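Local atomic coordinates of endopolygalacturonase (Chondrostereum purpureum, PDB entry 1K5C), a protein that probably hydrolyses the alpha-1,4 links between galacturonosyl units inside polygalacturonate. Residues 213-227 and 243-257. Numbering follows the deposited sequence. Where two conformers were deposited one is given.
Sequences IKGNTVTRSMYGVRI and YDANTISGIAKYGVL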
loop_
_atom_site.group_PDB
_atom_site.type_symbol
_atom_site.label_atom_id
_atom_site.label_comp_id
_atom_site.label_asym_id
_atom_site.label_seq_id
_atom_site.Cartn_x
_atom_site.Cartn_y
_atom_site.Cartn_z
ATOM N N ILE A 213 -10.639 3.856 -5.313
ATOM C CA ILE A 213 -9.341 3.844 -5.994
ATOM C C ILE A 213 -9.515 4.731 -7.229
ATOM O O ILE A 213 -10.140 4.276 -8.216
ATOM C CB ILE A 213 -8.927 2.395 -6.342
ATOM C CG1 ILE A 213 -8.838 1.525 -5.158
ATOM C CG2 ILE A 213 -7.656 2.387 -7.191
ATOM C CD1 ILE A 213 -7.899 1.797 -4.142
ATOM N N LYS A 214 -9.052 5.973 -7.150
ATOM C CA LYS A 214 -9.471 6.977 -8.150
ATOM C C LYS A 214 -8.267 7.769 -8.670
ATOM O O LYS A 214 -7.469 8.283 -7.900
ATOM C CB LYS A 214 -10.475 7.951 -7.551
ATOM C CG LYS A 214 -11.002 9.012 -8.509
ATOM C CD LYS A 214 -12.175 9.779 -7.917
ATOM C CE LYS A 214 -12.744 10.876 -8.847
ATOM N NZ LYS A 214 -12.783 10.669 -10.363
ATOM N N GLY A 215 -8.193 7.908 -10.021
ATOM C CA GLY A 215 -7.254 8.895 -10.565
ATOM C C GLY A 215 -5.801 8.490 -10.529
ATOM O O GLY A 215 -4.933 9.357 -10.713
ATOM N N ASN A 216 -5.503 7.197 -10.302
ATOM C CA ASN A 216 -4.116 6.771 -10.187
ATOM C C ASN A 216 -3.532 6.362 -11.523
ATOM O O ASN A 216 -4.227 5.961 -12.449
ATOM C CB ASN A 216 -4.053 5.542 -9.210
ATOM C CG ASN A 216 -4.675 5.879 -7.889
ATOM O OD1 ASN A 216 -5.856 5.377 -7.613
ATOM N ND2 ASN A 216 -4.063 6.629 -7.077
ATOM N N THR A 217 -2.191 6.436 -11.582
ATOM C CA THR A 217 -1.452 5.929 -12.724
ATOM C C THR A 217 -0.561 4.783 -12.270
ATOM O O THR A 217 0.138 4.901 -11.234
ATOM C CB THR A 217 -0.587 7.068 -13.328
ATOM O OG1 THR A 217 -1.431 8.109 -13.797
ATOM C CG2 THR A 217 0.254 6.633 -14.500
ATOM N N VAL A 218 -0.597 3.666 -12.994
ATOM C CA VAL A 218 0.215 2.510 -12.707
ATOM C C VAL A 218 0.986 2.179 -13.983
ATOM O O VAL A 218 0.344 2.040 -15.056
ATOM C CB VAL A 218 -0.633 1.307 -12.279
ATOM C CG1 VAL A 218 0.242 0.076 -12.022
ATOM C CG2 VAL A 218 -1.509 1.643 -11.053
ATOM N N THR A 219 2.305 2.039 -13.892
ATOM C CA THR A 219 3.127 1.672 -15.056
ATOM C C THR A 219 4.108 0.583 -14.648
ATOM O O THR A 219 4.461 0.419 -13.468
ATOM C CB THR A 219 3.881 2.905 -15.587
ATOM O OG1 THR A 219 4.683 3.456 -14.522
ATOM C CG2 THR A 219 2.938 3.961 -16.144
ATOM N N ARG A 220 4.590 -0.148 -15.670
ATOM C CA ARG A 220 5.711 -1.084 -15.506
ATOM C C ARG A 220 5.562 -1.924 -14.213
ATOM O O ARG A 220 6.421 -1.916 -13.347
ATOM C CB ARG A 220 7.028 -0.310 -15.571
ATOM C CG ARG A 220 8.225 -1.182 -15.902
ATOM C CD ARG A 220 9.528 -0.387 -15.960
ATOM N NE ARG A 220 9.870 0.143 -14.676
ATOM C CZ ARG A 220 10.518 -0.544 -13.709
ATOM N NH1 ARG A 220 10.948 -1.812 -13.848
ATOM N NH2 ARG A 220 10.746 0.046 -12.586
ATOM N N SER A 221 4.436 -2.625 -14.155
ATOM C CA SER A 221 4.049 -3.374 -12.940
ATOM C C SER A 221 3.599 -4.742 -13.316
ATOM O O SER A 221 3.200 -5.033 -14.448
ATOM C CB SER A 221 2.952 -2.617 -12.159
ATOM O OG SER A 221 3.454 -1.361 -11.649
ATOM N N MET A 222 3.548 -5.648 -12.303
ATOM C CA MET A 222 3.179 -7.033 -12.574
ATOM C C MET A 222 1.662 -7.194 -12.710
ATOM O O MET A 222 1.199 -8.101 -13.434
ATOM C CB MET A 222 3.718 -7.922 -11.460
ATOM C CG MET A 222 3.541 -9.387 -11.603
ATOM S SD MET A 222 4.530 -10.297 -10.397
ATOM C CE MET A 222 5.984 -9.411 -10.617
ATOM N N TYR A 223 0.912 -6.347 -11.991
ATOM C CA TYR A 223 -0.545 -6.371 -12.043
ATOM C C TYR A 223 -1.004 -4.923 -12.077
ATOM O O TYR A 223 -0.291 -4.036 -11.611
ATOM C CB TYR A 223 -1.194 -7.017 -10.784
ATOM C CG TYR A 223 -0.569 -8.345 -10.381
ATOM C CD1 TYR A 223 -1.093 -9.559 -10.744
ATOM C CD2 TYR A 223 0.558 -8.377 -9.585
ATOM C CE1 TYR A 223 -0.472 -10.765 -10.333
ATOM C CE2 TYR A 223 1.187 -9.533 -9.186
ATOM C CZ TYR A 223 0.653 -10.732 -9.585
ATOM O OH TYR A 223 1.227 -11.913 -9.160
ATOM N N GLY A 224 -2.203 -4.707 -12.623
ATOM C CA GLY A 224 -2.794 -3.387 -12.555
ATOM C C GLY A 224 -3.531 -3.169 -11.205
ATOM O O GLY A 224 -3.088 -2.394 -10.365
ATOM N N VAL A 225 -4.654 -3.881 -11.070
ATOM C CA VAL A 225 -5.370 -3.915 -9.802
ATOM C C VAL A 225 -5.585 -5.370 -9.414
ATOM O O VAL A 225 -5.830 -6.250 -10.266
ATOM C CB VAL A 225 -6.669 -3.056 -9.766
ATOM C CG1 VAL A 225 -6.376 -1.585 -10.112
ATOM C CG2 VAL A 225 -7.657 -3.637 -10.738
ATOM N N ARG A 226 -5.547 -5.614 -8.104
ATOM C CA ARG A 226 -5.806 -6.918 -7.561
ATOM C C ARG A 226 -6.688 -6.861 -6.336
ATOM O O ARG A 226 -6.556 -5.959 -5.508
ATOM C CB ARG A 226 -4.545 -7.632 -7.043
ATOM C CG ARG A 226 -3.788 -8.310 -8.180
ATOM C CD ARG A 226 -2.599 -8.919 -7.359
ATOM N NE ARG A 226 -2.577 -10.313 -6.921
ATOM C CZ ARG A 226 -1.480 -10.979 -6.549
ATOM N NH1 ARG A 226 -0.332 -10.346 -6.519
ATOM N NH2 ARG A 226 -1.526 -12.249 -6.174
ATOM N N ILE A 227 -7.547 -7.870 -6.215
ATOM C CA ILE A 227 -8.216 -8.148 -4.928
ATOM C C ILE A 227 -7.870 -9.616 -4.645
ATOM O O ILE A 227 -8.212 -10.479 -5.460
ATOM C CB ILE A 227 -9.738 -7.903 -4.957
ATOM C CG1 ILE A 227 -10.043 -6.498 -5.473
ATOM C CG2 ILE A 227 -10.354 -8.166 -3.569
ATOM C CD1 ILE A 227 -11.553 -6.205 -5.547
ATOM N N TYR A 243 -13.404 1.525 -8.530
ATOM C CA TYR A 243 -12.256 1.944 -9.354
ATOM C C TYR A 243 -12.761 2.996 -10.345
ATOM O O TYR A 243 -13.724 2.746 -11.077
ATOM C CB TYR A 243 -11.703 0.737 -10.149
ATOM C CG TYR A 243 -11.168 -0.360 -9.283
ATOM C CD1 TYR A 243 -9.903 -0.304 -8.729
ATOM C CD2 TYR A 243 -11.949 -1.484 -8.996
ATOM C CE1 TYR A 243 -9.391 -1.315 -7.924
ATOM C CE2 TYR A 243 -11.461 -2.520 -8.204
ATOM C CZ TYR A 243 -10.185 -2.431 -7.685
ATOM O OH TYR A 243 -9.750 -3.458 -6.871
ATOM N N ASP A 244 -12.105 4.161 -10.339
ATOM C CA ASP A 244 -12.595 5.332 -11.106
ATOM C C ASP A 244 -11.390 6.038 -11.663
ATOM O O ASP A 244 -10.481 6.396 -10.908
ATOM C CB ASP A 244 -13.385 6.164 -10.109
ATOM C CG ASP A 244 -14.031 7.421 -10.631
ATOM O OD1 ASP A 244 -13.505 8.041 -11.575
ATOM O OD2 ASP A 244 -15.127 7.745 -10.035
ATOM N N ALA A 245 -11.302 6.213 -13.011
ATOM C CA ALA A 245 -10.321 7.174 -13.577
ATOM C C ALA A 245 -8.887 6.713 -13.382
ATOM O O ALA A 245 -8.003 7.579 -13.258
ATOM C CB ALA A 245 -10.515 8.580 -12.997
ATOM N N ASN A 246 -8.588 5.405 -13.434
ATOM C CA ASN A 246 -7.197 4.958 -13.339
ATOM C C ASN A 246 -6.623 4.696 -14.719
ATOM O O ASN A 246 -7.304 4.171 -15.614
ATOM C CB ASN A 246 -7.112 3.689 -12.477
ATOM C CG ASN A 246 -7.682 3.944 -11.083
ATOM O OD1 ASN A 246 -7.071 4.628 -10.253
ATOM N ND2 ASN A 246 -8.890 3.417 -10.830
ATOM N N THR A 247 -5.342 5.041 -14.907
ATOM C CA THR A 247 -4.653 4.847 -16.180
ATOM C C THR A 247 -3.478 3.930 -15.944
ATOM O O THR A 247 -2.552 4.274 -15.195
ATOM C CB THR A 247 -4.202 6.195 -16.760
ATOM O OG1 THR A 247 -5.371 7.069 -16.874
ATOM C CG2 THR A 247 -3.541 6.013 -18.106
ATOM N N ILE A 248 -3.526 2.746 -16.565
ATOM C CA ILE A 248 -2.592 1.664 -16.245
ATOM C C ILE A 248 -1.999 1.127 -17.513
ATOM O O ILE A 248 -2.726 0.903 -18.514
ATOM C CB ILE A 248 -3.358 0.556 -15.454
ATOM C CG1 ILE A 248 -4.034 1.180 -14.213
ATOM C CG2 ILE A 248 -2.451 -0.613 -15.150
ATOM C CD1 ILE A 248 -4.667 0.146 -13.238
ATOM N N SER A 249 -0.680 0.854 -17.518
ATOM C CA SER A 249 -0.025 0.343 -18.720
ATOM C C SER A 249 1.236 -0.428 -18.316
ATOM O O SER A 249 1.729 -0.354 -17.183
ATOM C CB SER A 249 0.275 1.480 -19.693
ATOM O OG SER A 249 1.138 2.436 -19.115
ATOM N N GLY A 250 1.779 -1.169 -19.271
ATOM C CA GLY A 250 3.031 -1.866 -19.041
ATOM C C GLY A 250 2.860 -3.012 -18.042
ATOM O O GLY A 250 3.765 -3.222 -17.232
ATOM N N ILE A 251 1.740 -3.726 -18.088
ATOM C CA ILE A 251 1.435 -4.760 -17.084
ATOM C C ILE A 251 1.876 -6.121 -17.586
ATOM O O ILE A 251 1.519 -6.594 -18.674
ATOM C CB ILE A 251 -0.062 -4.748 -16.779
ATOM C CG1 ILE A 251 -0.532 -3.393 -16.240
ATOM C CG2 ILE A 251 -0.367 -5.889 -15.812
ATOM C CD1 ILE A 251 0.311 -2.857 -15.056
ATOM N N ALA A 252 2.659 -6.817 -16.723
ATOM C CA ALA A 252 3.297 -8.058 -17.145
ATOM C C ALA A 252 2.454 -9.292 -16.971
ATOM O O ALA A 252 2.583 -10.245 -17.793
ATOM C CB ALA A 252 4.627 -8.266 -16.393
ATOM N N LYS A 253 1.614 -9.386 -15.957
ATOM C CA LYS A 253 0.949 -10.634 -15.618
ATOM C C LYS A 253 -0.566 -10.532 -15.746
ATOM O O LYS A 253 -1.156 -11.296 -16.564
ATOM C CB LYS A 253 1.314 -11.209 -14.234
ATOM C CG LYS A 253 1.070 -12.710 -14.229
ATOM C CD LYS A 253 1.491 -13.359 -12.906
ATOM C CE LYS A 253 1.254 -14.877 -12.978
ATOM N NZ LYS A 253 1.694 -15.555 -11.750
ATOM N N TYR A 254 -1.251 -9.685 -14.968
ATOM C CA TYR A 254 -2.696 -9.519 -15.088
ATOM C C TYR A 254 -3.081 -8.051 -15.017
ATOM O O TYR A 254 -2.702 -7.354 -14.068
ATOM C CB TYR A 254 -3.483 -10.194 -13.962
ATOM C CG TYR A 254 -3.465 -11.703 -13.947
ATOM C CD1 TYR A 254 -4.498 -12.397 -14.610
ATOM C CD2 TYR A 254 -2.520 -12.428 -13.271
ATOM C CE1 TYR A 254 -4.523 -13.801 -14.613
ATOM C CE2 TYR A 254 -2.564 -13.850 -13.244
ATOM C CZ TYR A 254 -3.593 -14.478 -13.929
ATOM O OH TYR A 254 -3.631 -15.882 -13.912
ATOM N N GLY A 255 -3.904 -7.576 -15.979
ATOM C CA GLY A 255 -4.457 -6.246 -15.815
ATOM C C GLY A 255 -5.306 -6.114 -14.572
ATOM O O GLY A 255 -5.117 -5.183 -13.768
ATOM N N VAL A 256 -6.246 -7.062 -14.424
ATOM C CA VAL A 256 -7.081 -7.202 -13.255
ATOM C C VAL A 256 -7.031 -8.648 -12.832
ATOM O O VAL A 256 -7.281 -9.537 -13.637
ATOM C CB VAL A 256 -8.568 -6.820 -13.555
ATOM C CG1 VAL A 256 -9.475 -7.044 -12.353
ATOM C CG2 VAL A 256 -8.696 -5.395 -14.115
ATOM N N LEU A 257 -6.736 -8.900 -11.513
ATOM C CA LEU A 257 -6.852 -10.236 -10.957
ATOM C C LEU A 257 -7.617 -10.128 -9.639
ATOM O O LEU A 257 -7.164 -9.503 -8.695
ATOM C CB LEU A 257 -5.491 -10.919 -10.741
ATOM C CG LEU A 257 -5.553 -12.321 -10.070
ATOM C CD1 LEU A 257 -6.297 -13.327 -10.936
ATOM C CD2 LEU A 257 -4.154 -12.819 -9.758
HETATM O O HOH W 1 -16.231 10.175 -10.119
HETATM O O HOH W 2 -5.708 8.281 -14.559
HETATM O O HOH W 3 -0.311 4.161 -17.496
HETATM O O HOH W 4 0.736 -14.440 -9.038
HETATM O O HOH W 5 -7.296 -3.255 -5.763
#
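Val-225 lies against one face of the Tyr-243 ring, its CB 3.7 Å from CE1 of that ring, while its CG1 reaches CD1 of Ile-248 and its CG2 meets CG2 of Val-256. This is the inside of a right-handed parallel beta-helix, the fold of family 28, and 213-227 and 243-257 are equivalent stretches of successive coils, in parallel register. Side chains at matching positions therefore stack along the helix: Val-218 rides beside Ile-248, CB to CG2 3.9 Å, and Ile-213 beside the Tyr-243 ring. CG of Tyr-243 lies anti to the carbonyl carbon (chi1 -63°), which swings the phenol across to Val-225 and Ile-227; water 5 joins its OH to the carbonyl of Arg-226. Gly-224 turns a corner where a side chain would run into O of Gly-255.

Asn-246 is buried next to this apolar stack, and its side chain bonds to the backbone of the other coil. Its ND2 gives a nearly straight bond (169°) to O of Ile-213, coming from above the carbonyl plane, and its OD1 accepts from N of Asn-216 at 3.0 Å. With an alanine in its place, N of Asn-216 would probably lose its acceptor and O of Ile-213 one of its two donors, Asp-244 N remaining.

On the outer face, Tyr-223 and Tyr-254 run side by side, edge to edge, with CE1 of Tyr-223 3.9 Å from CD2 of Tyr-254. Arg-226, which binds galacturonate in another crystal structure of this protein, lays its CD over a face of the Tyr-223 ring, and Met-222 touches His-195, the predicted active-site residue. At the solvent edge Lys-214 and Asp-244 extend alongside each other. The salt bridge runs 3.0 Å from NZ of Lys-214 to OD1 of Asp-244, which also accepts from N of Gly-283, and water 1 donates to OD2 of Asp-244 at 2.7 Å.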